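Local structure of excinuclease ABC, subunit A. (2VF7) at residues G411-D416 and H791-V796; L157-T162 and S284-L289; V228-G233 and P249-T254; D712-V717 and K740-L745. The protein binds DNA, zinc and adenine nucleotides as a UvrA-family ABC ATPase and probably takes part in recognising damaged DNA for excision repair. The protein carries 1 engineered substitution. All coordinates share one frame; numbering follows the deposited sequence.

Contact 1 of 4, residues G411-D416 and H791-V796; sequences GLHPAD and HKMQVV
Gly411 to Pro414 run as an irregular loop past His791 and the start of helix 793-796, and the backbones come nearest at His413 and His791, whose CA atoms are 5.8 Å apart. The His791 ring lies flat against the loop: Gly411 CA stands 3.8 Å above its centre, a CH-pi contact almost straight along the ring normal. The positive phi of Gly411 (86°) favours a glycine at this point. Beyond the ring, one water donates to Gly411 O at 2.8 Å and accepts a weak bond from His791 NE2, while His791 ND1 is buried without a partner in the model. Met793 supplies the apolar part, its chain bent at chi2 (-53°) and chi3, with CE 3.8 Å from Pro414 CD and also near His413 CE1. By sequence, His791 matches the switch histidine of ABC ATPases and Gly411 to His413 match the D-loop of the other nucleotide-binding domain in the same chain. Gly411 O also bonds to Ser532 OG, in the P-loop that holds the second bound ADP, and Tyr836 of helix 834-840 covers Pro414. With a ring face, one weak water bond and a methyl group as its links, the contact is weakly polar and probably easily rearranged.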
loop_
_atom_site.group_PDB
_atom_site.type_symbol
_atom_site.label_atom_id
_atom_site.label_comp_id
_atom_site.label_asym_id
_atom_site.label_seq_id
_atom_site.Cartn_x
_atom_site.Cartn_y
_atom_site.Cartn_z
ATOM N N GLY A 411 -5.814 16.439 -27.944
ATOM C CA GLY A 411 -5.663 15.501 -29.048
ATOM C C GLY A 411 -6.982 15.165 -29.700
ATOM O O GLY A 411 -7.036 14.351 -30.625
ATOM N N LEU A 412 -8.049 15.789 -29.216
ATOM C CA LEU A 412 -9.357 15.596 -29.787
ATOM C C LEU A 412 -9.637 16.612 -30.868
ATOM O O LEU A 412 -9.397 17.815 -30.685
ATOM C CB LEU A 412 -10.460 15.695 -28.719
ATOM C CG LEU A 412 -11.287 14.462 -28.351
ATOM C CD1 LEU A 412 -12.650 14.902 -27.948
ATOM C CD2 LEU A 412 -11.401 13.535 -29.528
ATOM N N HIS A 413 -10.170 16.104 -31.977
ATOM C CA HIS A 413 -10.731 16.902 -33.054
ATOM C C HIS A 413 -12.068 17.522 -32.640
ATOM O O HIS A 413 -12.832 16.866 -31.934
ATOM C CB HIS A 413 -10.983 15.995 -34.250
ATOM C CG HIS A 413 -11.185 16.734 -35.533
ATOM N ND1 HIS A 413 -10.137 17.099 -36.348
ATOM C CD2 HIS A 413 -12.306 17.196 -36.131
ATOM C CE1 HIS A 413 -10.609 17.739 -37.402
ATOM N NE2 HIS A 413 -11.920 17.816 -37.289
ATOM N N PRO A 414 -12.375 18.763 -33.098
ATOM C CA PRO A 414 -13.667 19.381 -32.766
ATOM C C PRO A 414 -14.880 18.556 -33.187
ATOM O O PRO A 414 -15.938 18.683 -32.574
ATOM C CB PRO A 414 -13.643 20.711 -33.525
ATOM C CG PRO A 414 -12.227 20.990 -33.778
ATOM C CD PRO A 414 -11.544 19.664 -33.915
ATOM N N ALA A 415 -14.724 17.718 -34.213
ATOM C CA ALA A 415 -15.795 16.821 -34.666
ATOM C C ALA A 415 -16.147 15.736 -33.646
ATOM O O ALA A 415 -17.185 15.091 -33.775
ATOM C CB ALA A 415 -15.436 16.187 -35.991
ATOM N N ASP A 416 -15.294 15.546 -32.638
ATOM C CA ASP A 416 -15.471 14.468 -31.673
ATOM C C ASP A 416 -15.784 14.887 -30.233
ATOM O O ASP A 416 -15.922 14.019 -29.380
ATOM C CB ASP A 416 -14.243 13.557 -31.678
ATOM C CG ASP A 416 -14.098 12.762 -32.975
ATOM O OD1 ASP A 416 -15.102 12.575 -33.698
ATOM O OD2 ASP A 416 -12.967 12.320 -33.271
ATOM N N HIS A 791 -4.443 20.385 -33.623
ATOM C CA HIS A 791 -5.798 19.918 -33.308
ATOM C C HIS A 791 -6.804 21.052 -33.116
ATOM O O HIS A 791 -8.011 20.818 -33.172
ATOM C CB HIS A 791 -5.801 19.033 -32.042
ATOM C CG HIS A 791 -4.879 17.855 -32.120
ATOM N ND1 HIS A 791 -3.600 17.871 -31.600
ATOM C CD2 HIS A 791 -5.047 16.625 -32.666
ATOM C CE1 HIS A 791 -3.018 16.705 -31.823
ATOM N NE2 HIS A 791 -3.875 15.930 -32.467
ATOM N N LYS A 792 -6.325 22.270 -32.878
ATOM C CA LYS A 792 -7.237 23.393 -32.690
ATOM C C LYS A 792 -7.233 24.418 -33.818
ATOM O O LYS A 792 -6.188 24.845 -34.316
ATOM C CB LYS A 792 -7.055 24.058 -31.318
ATOM C CG LYS A 792 -5.651 24.488 -30.976
ATOM C CD LYS A 792 -5.600 25.111 -29.575
ATOM C CE LYS A 792 -5.397 24.072 -28.466
ATOM N NZ LYS A 792 -5.028 24.715 -27.148
ATOM N N MET A 793 -8.440 24.816 -34.189
ATOM C CA MET A 793 -8.683 25.606 -35.370
ATOM C C MET A 793 -8.230 27.042 -35.217
ATOM O O MET A 793 -8.037 27.724 -36.208
ATOM C CB MET A 793 -10.162 25.518 -35.750
ATOM C CG MET A 793 -10.642 24.086 -36.061
ATOM S SD MET A 793 -9.658 23.195 -37.295
ATOM C CE MET A 793 -9.599 21.529 -36.625
ATOM N N GLN A 794 -8.046 27.487 -33.975
ATOM C CA GLN A 794 -7.487 28.814 -33.668
ATOM C C GLN A 794 -6.109 28.959 -34.311
ATOM O O GLN A 794 -5.812 29.970 -34.935
ATOM C CB GLN A 794 -7.387 29.031 -32.136
ATOM C CG GLN A 794 -6.899 30.438 -31.689
ATOM C CD GLN A 794 -6.534 30.519 -30.191
ATOM O OE1 GLN A 794 -6.291 29.494 -29.531
ATOM N NE2 GLN A 794 -6.476 31.741 -29.659
ATOM N N VAL A 795 -5.294 27.923 -34.149
ATOM C CA VAL A 795 -3.929 27.889 -34.647
ATOM C C VAL A 795 -3.862 27.539 -36.129
ATOM O O VAL A 795 -3.030 28.074 -36.861
ATOM C CB VAL A 795 -3.087 26.872 -33.839
ATOM C CG1 VAL A 795 -1.767 26.570 -34.548
ATOM C CG2 VAL A 795 -2.825 27.408 -32.446
ATOM N N VAL A 796 -4.731 26.633 -36.556
ATOM C CA VAL A 796 -4.827 26.209 -37.957
ATOM C C VAL A 796 -5.293 27.357 -38.867
ATOM O O VAL A 796 -4.942 27.416 -40.036
ATOM C CB VAL A 796 -5.737 24.958 -38.078
ATOM C CG1 VAL A 796 -5.922 24.511 -39.536
ATOM C CG2 VAL A 796 -5.149 23.828 -37.265
HETATM O O HOH W 1 -5.337 13.586 -32.736
#

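Contact 2 of 4, residues L157-T162 and S284-L289. With ZN (zinc ion), chain F.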
loop_
_atom_site.group_PDB
_atom_site.type_symbol
_atom_site.label_atom_id
_atom_site.label_comp_id
_atom_site.label_asym_id
_atom_site.label_seq_id
_atom_site.Cartn_x
_atom_site.Cartn_y
_atom_site.Cartn_z
ATOM N N LEU A 157 8.363 -14.673 -22.813
ATOM C CA LEU A 157 9.059 -13.495 -23.365
ATOM C C LEU A 157 9.023 -13.424 -24.893
ATOM O O LEU A 157 9.168 -12.343 -25.468
ATOM C CB LEU A 157 10.511 -13.408 -22.873
ATOM C CG LEU A 157 10.832 -13.131 -21.398
ATOM C CD1 LEU A 157 12.325 -12.918 -21.255
ATOM C CD2 LEU A 157 10.078 -11.931 -20.818
ATOM N N GLY A 158 8.828 -14.569 -25.543
ATOM C CA GLY A 158 8.748 -14.630 -27.005
ATOM C C GLY A 158 10.102 -14.639 -27.690
ATOM O O GLY A 158 10.190 -14.920 -28.881
ATOM N N ARG A 159 11.149 -14.325 -26.921
ATOM C CA ARG A 159 12.536 -14.311 -27.390
ATOM C C ARG A 159 13.413 -15.191 -26.493
ATOM O O ARG A 159 13.205 -15.273 -25.270
ATOM C CB ARG A 159 13.109 -12.882 -27.389
ATOM C CG ARG A 159 12.347 -11.828 -28.189
ATOM C CD ARG A 159 12.678 -11.881 -29.675
ATOM N NE ARG A 159 13.992 -11.315 -29.968
ATOM C CZ ARG A 159 14.495 -11.170 -31.193
ATOM N NH1 ARG A 159 13.800 -11.539 -32.257
ATOM N NH2 ARG A 159 15.700 -10.648 -31.356
ATOM N N VAL A 160 14.414 -15.819 -27.103
ATOM C CA VAL A 160 15.359 -16.691 -26.393
ATOM C C VAL A 160 16.741 -16.027 -26.307
ATOM O O VAL A 160 17.285 -15.600 -27.329
ATOM C CB VAL A 160 15.415 -18.101 -27.060
ATOM C CG1 VAL A 160 16.757 -18.792 -26.831
ATOM C CG2 VAL A 160 14.268 -18.963 -26.558
ATOM N N TYR A 161 17.296 -15.958 -25.090
ATOM C CA TYR A 161 18.507 -15.170 -24.809
ATOM C C TYR A 161 19.752 -15.985 -24.422
ATOM O O TYR A 161 19.749 -16.741 -23.451
ATOM C CB TYR A 161 18.217 -14.100 -23.735
ATOM C CG TYR A 161 17.260 -13.015 -24.183
ATOM C CD1 TYR A 161 15.909 -13.066 -23.841
ATOM C CD2 TYR A 161 17.707 -11.936 -24.951
ATOM C CE1 TYR A 161 15.025 -12.077 -24.256
ATOM C CE2 TYR A 161 16.829 -10.944 -25.373
ATOM C CZ TYR A 161 15.492 -11.023 -25.023
ATOM O OH TYR A 161 14.623 -10.044 -25.441
ATOM N N THR A 162 20.825 -15.814 -25.189
ATOM C CA THR A 162 22.071 -16.507 -24.907
ATOM C C THR A 162 23.247 -15.562 -24.690
ATOM O O THR A 162 23.129 -14.337 -24.789
ATOM C CB THR A 162 22.438 -17.557 -25.982
ATOM O OG1 THR A 162 22.043 -17.098 -27.278
ATOM C CG2 THR A 162 21.755 -18.889 -25.697
ATOM N N SER A 284 20.240 -12.101 -29.139
ATOM C CA SER A 284 18.772 -12.232 -29.132
ATOM C C SER A 284 18.221 -12.957 -30.354
ATOM O O SER A 284 18.627 -12.692 -31.495
ATOM C CB SER A 284 18.088 -10.867 -28.970
ATOM O OG SER A 284 16.688 -11.006 -28.793
ATOM N N GLU A 285 17.288 -13.868 -30.091
ATOM C CA GLU A 285 16.706 -14.734 -31.108
ATOM C C GLU A 285 15.238 -14.964 -30.777
ATOM O O GLU A 285 14.846 -14.935 -29.611
ATOM C CB GLU A 285 17.449 -16.073 -31.133
ATOM C CG GLU A 285 17.059 -17.010 -32.259
ATOM C CD GLU A 285 17.661 -16.606 -33.594
ATOM O OE1 GLU A 285 16.894 -16.333 -34.547
ATOM O OE2 GLU A 285 18.905 -16.551 -33.678
ATOM N N GLU A 286 14.426 -15.190 -31.799
ATOM C CA GLU A 286 13.021 -15.513 -31.584
ATOM C C GLU A 286 12.873 -16.939 -31.053
ATOM O O GLU A 286 13.479 -17.884 -31.586
ATOM C CB GLU A 286 12.198 -15.323 -32.865
ATOM C CG GLU A 286 12.499 -14.032 -33.634
ATOM C CD GLU A 286 13.595 -14.201 -34.692
ATOM O OE1 GLU A 286 13.342 -14.882 -35.722
ATOM O OE2 GLU A 286 14.704 -13.648 -34.500
ATOM N N CYS A 287 12.083 -17.075 -29.988
ATOM C CA CYS A 287 11.672 -18.374 -29.456
ATOM C C CYS A 287 11.171 -19.266 -30.586
ATOM O O CYS A 287 10.404 -18.796 -31.418
ATOM C CB CYS A 287 10.550 -18.173 -28.451
ATOM S SG CYS A 287 9.983 -19.660 -27.683
ATOM N N PRO A 288 11.633 -20.536 -30.645
ATOM C CA PRO A 288 11.202 -21.484 -31.687
ATOM C C PRO A 288 9.971 -22.348 -31.354
ATOM O O PRO A 288 9.358 -22.892 -32.267
ATOM C CB PRO A 288 12.442 -22.363 -31.897
ATOM C CG PRO A 288 13.302 -22.173 -30.650
ATOM C CD PRO A 288 12.643 -21.145 -29.762
ATOM N N LEU A 289 9.617 -22.472 -30.072
ATOM C CA LEU A 289 8.386 -23.173 -29.663
ATOM C C LEU A 289 7.124 -22.294 -29.823
ATOM O O LEU A 289 6.017 -22.801 -29.949
ATOM C CB LEU A 289 8.511 -23.712 -28.224
ATOM C CG LEU A 289 7.390 -24.619 -27.683
ATOM C CD1 LEU A 289 7.477 -26.042 -28.240
ATOM C CD2 LEU A 289 7.380 -24.646 -26.160
HETATM ZN ZN ZN F . 8.391 -19.246 -26.385
HETATM O O HOH W 2 14.987 -9.081 -27.933
#
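Arg159 reaches across to Ser284 and Glu286, joining its charged end to two residues of the facing strand. NH2 of Arg159 donates to Ser284 OG at 2.8 Å, the hydroxyl oxygen lying 18° out of the guanidinium plane, while NH1 makes a salt bridge to Glu286 OE2 at 3.2 Å. The side chains of Arg159 and Glu286 run alongside each other, guanidinium and carboxylate planes 25° apart. Bent at chi2 and again at chi3 (-75°), the Arg159 chain folds over the facing strand, and its guanidinium spreads over the Glu285 carbonyl carbon, 3.8 Å from it. A water bonded to both Tyr161 OH and Ser284 OG gives the serine hydroxyl a second partner. In the backbone, Val160 and Glu285 form the hydrogen-bonded antiparallel pair: Val160 N donates to Glu285 O at 2.7 Å, and Glu285 N returns a longer bond to Val160 O. Cys287 N closes the end by donating to Gly158 O at 3.1 Å. The next group on that residue, SG, binds zinc at 2.1 Å, with Cys151, Cys154 and Cys290 completing the four-cysteine site. Val160 CG2 packs near Cys287 CB and Pro288 CD. Strands 159-162 and 283-286 form a two-stranded antiparallel sheet, whose pairing also includes backbone bonds between Thr162 and Ile283; the ring of Tyr161 meets that of Phe266 on helix 258-268, one of several helices that lie in the chain between the two strands.

Contact 3 of 4, residues V228-G233 and P249-T254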
loop_
_atom_site.group_PDB
_atom_site.type_symbol
_atom_site.label_atom_id
_atom_site.label_comp_id
_atom_site.label_asym_id
_atom_site.label_seq_id
_atom_site.Cartn_x
_atom_site.Cartn_y
_atom_site.Cartn_z
ATOM N N VAL A 228 34.899 -17.459 -0.758
ATOM C CA VAL A 228 36.350 -17.448 -0.465
ATOM C C VAL A 228 36.834 -16.151 0.194
ATOM O O VAL A 228 36.276 -15.084 -0.075
ATOM C CB VAL A 228 37.214 -17.722 -1.759
ATOM C CG1 VAL A 228 36.748 -18.988 -2.463
ATOM C CG2 VAL A 228 37.185 -16.540 -2.726
ATOM N N PRO A 229 37.886 -16.231 1.034
ATOM C CA PRO A 229 38.420 -15.049 1.716
ATOM C C PRO A 229 38.997 -14.056 0.739
ATOM O O PRO A 229 39.753 -14.450 -0.153
ATOM C CB PRO A 229 39.560 -15.628 2.555
ATOM C CG PRO A 229 39.948 -16.912 1.852
ATOM C CD PRO A 229 38.650 -17.445 1.386
ATOM N N VAL A 230 38.646 -12.778 0.856
ATOM C CA VAL A 230 39.263 -11.832 -0.080
ATOM C C VAL A 230 40.125 -10.741 0.517
ATOM O O VAL A 230 39.867 -10.274 1.609
ATOM C CB VAL A 230 38.419 -11.499 -1.404
ATOM C CG1 VAL A 230 36.947 -11.917 -1.316
ATOM C CG2 VAL A 230 38.573 -10.013 -1.869
ATOM N N TYR A 231 41.209 -10.409 -0.178
ATOM C CA TYR A 231 42.238 -9.488 0.305
ATOM C C TYR A 231 42.472 -8.404 -0.748
ATOM O O TYR A 231 43.327 -8.570 -1.635
ATOM C CB TYR A 231 43.555 -10.238 0.550
ATOM C CG TYR A 231 43.471 -11.442 1.468
ATOM C CD1 TYR A 231 43.661 -11.302 2.838
ATOM C CD2 TYR A 231 43.232 -12.719 0.969
ATOM C CE1 TYR A 231 43.589 -12.402 3.701
ATOM C CE2 TYR A 231 43.156 -13.827 1.831
ATOM C CZ TYR A 231 43.341 -13.651 3.191
ATOM O OH TYR A 231 43.306 -14.720 4.066
ATOM N N PRO A 232 41.688 -7.305 -0.667
ATOM C CA PRO A 232 41.833 -6.117 -1.505
ATOM C C PRO A 232 43.215 -5.422 -1.412
ATOM O O PRO A 232 43.783 -5.298 -0.325
ATOM C CB PRO A 232 40.736 -5.189 -0.981
ATOM C CG PRO A 232 39.730 -6.097 -0.352
ATOM C CD PRO A 232 40.562 -7.157 0.282
ATOM N N GLY A 233 43.734 -4.963 -2.557
ATOM C CA GLY A 233 44.952 -4.143 -2.587
ATOM C C GLY A 233 46.225 -4.953 -2.421
ATOM O O GLY A 233 47.318 -4.396 -2.460
ATOM N N PRO A 249 40.902 -12.452 6.583
ATOM C CA PRO A 249 40.370 -11.987 5.296
ATOM C C PRO A 249 39.596 -10.709 5.515
ATOM O O PRO A 249 38.881 -10.609 6.506
ATOM C CB PRO A 249 39.405 -13.105 4.878
ATOM C CG PRO A 249 39.623 -14.257 5.856
ATOM C CD PRO A 249 40.209 -13.660 7.087
ATOM N N SER A 250 39.723 -9.735 4.616
ATOM C CA SER A 250 38.950 -8.497 4.735
ATOM C C SER A 250 37.440 -8.789 4.724
ATOM O O SER A 250 36.691 -8.266 5.550
ATOM C CB SER A 250 39.314 -7.518 3.616
ATOM O OG SER A 250 40.713 -7.289 3.563
ATOM N N TYR A 251 37.013 -9.620 3.765
ATOM C CA TYR A 251 35.645 -10.103 3.687
ATOM C C TYR A 251 35.643 -11.458 2.997
ATOM O O TYR A 251 36.687 -11.926 2.548
ATOM C CB TYR A 251 34.728 -9.091 2.986
ATOM C CG TYR A 251 35.032 -8.810 1.523
ATOM C CD1 TYR A 251 36.009 -7.882 1.162
ATOM C CD2 TYR A 251 34.311 -9.444 0.500
ATOM C CE1 TYR A 251 36.292 -7.607 -0.162
ATOM C CE2 TYR A 251 34.584 -9.182 -0.819
ATOM C CZ TYR A 251 35.582 -8.247 -1.144
ATOM O OH TYR A 251 35.876 -7.971 -2.457
ATOM N N MET A 252 34.471 -12.107 2.991
ATOM C CA MET A 252 34.239 -13.350 2.264
ATOM C C MET A 252 33.471 -13.002 1.022
ATOM O O MET A 252 32.377 -12.443 1.118
ATOM C CB MET A 252 33.410 -14.345 3.089
ATOM C CG MET A 252 34.009 -14.736 4.436
ATOM S SD MET A 252 35.552 -15.672 4.311
ATOM C CE MET A 252 35.156 -16.912 3.073
ATOM N N GLY A 253 34.026 -13.360 -0.141
ATOM C CA GLY A 253 33.410 -13.012 -1.420
ATOM C C GLY A 253 32.732 -14.211 -2.040
ATOM O O GLY A 253 33.155 -15.341 -1.792
ATOM N N THR A 254 31.719 -13.966 -2.881
ATOM C CA THR A 254 30.977 -15.036 -3.568
ATOM C C THR A 254 31.132 -14.934 -5.075
ATOM O O THR A 254 30.810 -13.907 -5.692
ATOM C CB THR A 254 29.462 -15.041 -3.177
ATOM O OG1 THR A 254 29.335 -14.972 -1.747
ATOM C CG2 THR A 254 28.758 -16.311 -3.670
#
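Val230 lies over the ring of Tyr251, with CG1 4.0 Å from the ring centroid in a CH-pi contact and CG2 3.5 Å from Tyr251 CZ. Pro232 CG meets the same ring at its edge, near CE1. On the other face of the pair, Met252 bends at chi2 and again at chi3 (-47°), which brings CE against the Val228-Pro229 peptide, 3.4 Å from Val228 C. Pro229 CB and Pro249 CB are 3.4 Å apart, tighter than usual for carbons. Tyr231 lies beside Pro249, with CE1 3.6 Å from Pro249 CA, and its OH bonds to Met247 O. Four backbone bonds set these side chains in place: Val228 and Gly253 exchange two, Val230 N donates to Tyr251 O at 2.7 Å, and Ser250 N gives a weak one to Val230 O. Strands 227-230 and 251-254 thus form a twisted two-stranded antiparallel sheet within the UvrA DNA-binding domain, joined through helix 236-245 instead of a tight hairpin turn. An alanine in place of Tyr251 would remove the ring and would probably leave both Val230 methyls uncovered on that side and Asn192 without its weak partner at the tyrosine OH. Farther out, helix 236-245 packs on Tyr231 through Thr239, Ala242 and Leu243, and helix 187-199 reaches Val228 through Ile196 and Val230 through Asp195.

Contact 4 of 4, residues D712-V717 and K740-L745; sequences DTLREV and KLATEL
Thr713 and Ala742 bring two helices together in the helical part of an ABC ATPase domain, where helix 733-743 begins within the LSGGE signature sequence and helix 705-716 packs against its far end. The closest CA atoms, those of Thr713 and Ala742, are 5.1 Å apart, a spacing that the small alanine allows. Ala742 CB fits against Thr713, 3.6 Å from its carbonyl O and 3.7 Å from its OG1. The chi1 of Thr713 (56°) sets OG1 between the backbone N and the carbonyl carbon, the crowded position, from which it bonds to Ala710 O one turn earlier. The same torsion turns CG2 beside the backbone N, and this methyl lies 4.1 Å from Leu745 CB as the two side chains pass with their ends pointing opposite ways. An alanine at Thr713 would keep CB against Ala742 but would probably leave Ala710 O without this hydroxyl and open a gap beside Leu745 CB. Leu714 has CG anti to its carbonyl carbon (chi1 -71°), and its CD2 reaches Ala742 CB at 3.8 Å. Helix 766-781 covers Val717 through Leu772 and Leu745 through Leu779. With chi1 at 100°, away from a staggered position, the two methyls of Val717 divide their partners: CG1 lies 4.3 Å from Ala742 CB, whereas CG2 stands 4.4 Å from both Leu741 CD2 and Leu745 CD2.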
loop_
_atom_site.group_PDB
_atom_site.type_symbol
_atom_site.label_atom_id
_atom_site.label_comp_id
_atom_site.label_asym_id
_atom_site.label_seq_id
_atom_site.Cartn_x
_atom_site.Cartn_y
_atom_site.Cartn_z
ATOM N N ASP A 712 15.362 35.932 -22.109
ATOM C CA ASP A 712 14.458 36.730 -22.943
ATOM C C ASP A 712 13.520 35.856 -23.790
ATOM O O ASP A 712 12.320 36.147 -23.883
ATOM C CB ASP A 712 15.262 37.703 -23.833
ATOM C CG ASP A 712 14.417 38.852 -24.376
ATOM O OD1 ASP A 712 13.820 39.605 -23.573
ATOM O OD2 ASP A 712 14.356 39.008 -25.619
ATOM N N THR A 713 14.069 34.809 -24.416
ATOM C CA THR A 713 13.273 33.812 -25.166
ATOM C C THR A 713 12.313 33.013 -24.259
ATOM O O THR A 713 11.217 32.665 -24.662
ATOM C CB THR A 713 14.156 32.803 -25.959
ATOM O OG1 THR A 713 15.077 32.142 -25.064
ATOM C CG2 THR A 713 14.915 33.498 -27.049
ATOM N N LEU A 714 12.732 32.733 -23.036
ATOM C CA LEU A 714 11.846 32.087 -22.068
ATOM C C LEU A 714 10.716 32.990 -21.643
ATOM O O LEU A 714 9.649 32.526 -21.271
ATOM C CB LEU A 714 12.624 31.654 -20.849
ATOM C CG LEU A 714 13.561 30.487 -21.083
ATOM C CD1 LEU A 714 14.473 30.369 -19.877
ATOM C CD2 LEU A 714 12.763 29.180 -21.311
ATOM N N ARG A 715 10.951 34.291 -21.707
ATOM C CA ARG A 715 9.963 35.261 -21.258
ATOM C C ARG A 715 8.962 35.508 -22.362
ATOM O O ARG A 715 7.756 35.450 -22.128
ATOM C CB ARG A 715 10.646 36.548 -20.806
ATOM C CG ARG A 715 9.961 37.228 -19.649
ATOM C CD ARG A 715 10.778 38.413 -19.125
ATOM N NE ARG A 715 9.917 39.527 -18.727
ATOM C CZ ARG A 715 9.392 40.411 -19.574
ATOM N NH1 ARG A 715 9.634 40.324 -20.875
ATOM N NH2 ARG A 715 8.620 41.390 -19.122
ATOM N N GLU A 716 9.481 35.745 -23.570
ATOM C CA GLU A 716 8.690 35.881 -24.798
ATOM C C GLU A 716 7.708 34.725 -25.053
ATOM O O GLU A 716 6.660 34.905 -25.691
ATOM C CB GLU A 716 9.625 36.008 -26.012
ATOM C CG GLU A 716 10.129 37.418 -26.287
ATOM C CD GLU A 716 11.230 37.470 -27.349
ATOM O OE1 GLU A 716 12.302 36.852 -27.151
ATOM O OE2 GLU A 716 11.025 38.154 -28.384
ATOM N N VAL A 717 8.059 33.539 -24.576
ATOM C CA VAL A 717 7.329 32.322 -24.923
ATOM C C VAL A 717 6.274 31.973 -23.831
ATOM O O VAL A 717 5.481 31.031 -23.973
ATOM C CB VAL A 717 8.348 31.175 -25.293
ATOM C CG1 VAL A 717 8.583 30.185 -24.148
ATOM C CG2 VAL A 717 7.951 30.487 -26.571
ATOM N N LYS A 740 12.086 23.960 -24.504
ATOM C CA LYS A 740 12.862 23.374 -25.596
ATOM C C LYS A 740 12.825 24.264 -26.811
ATOM O O LYS A 740 13.822 24.403 -27.516
ATOM C CB LYS A 740 12.297 22.011 -25.991
ATOM C CG LYS A 740 12.529 20.885 -24.994
ATOM C CD LYS A 740 11.579 19.768 -25.336
ATOM C CE LYS A 740 11.431 18.808 -24.210
ATOM N NZ LYS A 740 12.341 17.662 -24.386
ATOM N N LEU A 741 11.651 24.838 -27.066
ATOM C CA LEU A 741 11.446 25.793 -28.145
ATOM C C LEU A 741 12.288 27.045 -27.960
ATOM O O LEU A 741 12.907 27.502 -28.915
ATOM C CB LEU A 741 9.971 26.176 -28.237
ATOM C CG LEU A 741 9.447 26.969 -29.436
ATOM C CD1 LEU A 741 9.903 26.351 -30.757
ATOM C CD2 LEU A 741 7.914 27.074 -29.385
ATOM N N ALA A 742 12.303 27.596 -26.747
ATOM C CA ALA A 742 13.023 28.838 -26.464
ATOM C C ALA A 742 14.526 28.647 -26.607
ATOM O O ALA A 742 15.238 29.545 -27.074
ATOM C CB ALA A 742 12.673 29.371 -25.093
ATOM N N THR A 743 14.992 27.458 -26.220
ATOM C CA THR A 743 16.386 27.056 -26.392
ATOM C C THR A 743 16.764 27.077 -27.872
ATOM O O THR A 743 17.896 27.409 -28.220
ATOM C CB THR A 743 16.655 25.663 -25.777
ATOM O OG1 THR A 743 16.094 25.609 -24.460
ATOM C CG2 THR A 743 18.141 25.384 -25.675
ATOM N N GLU A 744 15.805 26.745 -28.732
ATOM C CA GLU A 744 16.006 26.760 -30.194
ATOM C C GLU A 744 15.555 28.041 -30.910
ATOM O O GLU A 744 15.673 28.131 -32.131
ATOM C CB GLU A 744 15.300 25.561 -30.838
ATOM C CG GLU A 744 15.940 24.228 -30.549
ATOM C CD GLU A 744 17.366 24.174 -31.020
ATOM O OE1 GLU A 744 17.668 24.719 -32.112
ATOM O OE2 GLU A 744 18.192 23.588 -30.296
ATOM N N LEU A 745 15.042 29.022 -30.171
ATOM C CA LEU A 745 14.484 30.231 -30.789
ATOM C C LEU A 745 15.540 31.240 -31.259
ATOM O O LEU A 745 15.468 31.726 -32.387
ATOM C CB LEU A 745 13.483 30.908 -29.855
ATOM C CG LEU A 745 12.074 31.120 -30.416
ATOM C CD1 LEU A 745 11.496 29.805 -30.927
ATOM C CD2 LEU A 745 11.135 31.742 -29.377
#

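Along the chain, contact 2 encloses contact 3, and contact 1, which follows both, encloses contact 4. Contacts 2 and 3 are each a separate two-stranded antiparallel sheet, with centres about 38 Å apart: one at a zinc site, the other well out in the DNA-binding domain. Contacts 1 and 4 belong to the ATPase body, their centres about 25 Å apart, and helix 766-781 packs on residues of both. Of the four, only contact 1 joins the first nucleotide-binding half to the second, through segments 375 positions apart at their closest ends. Contact 3 lies about 66 Å from contact 1, centre to centre, so the DNA-binding domain stands far from this junction beside bound ADP.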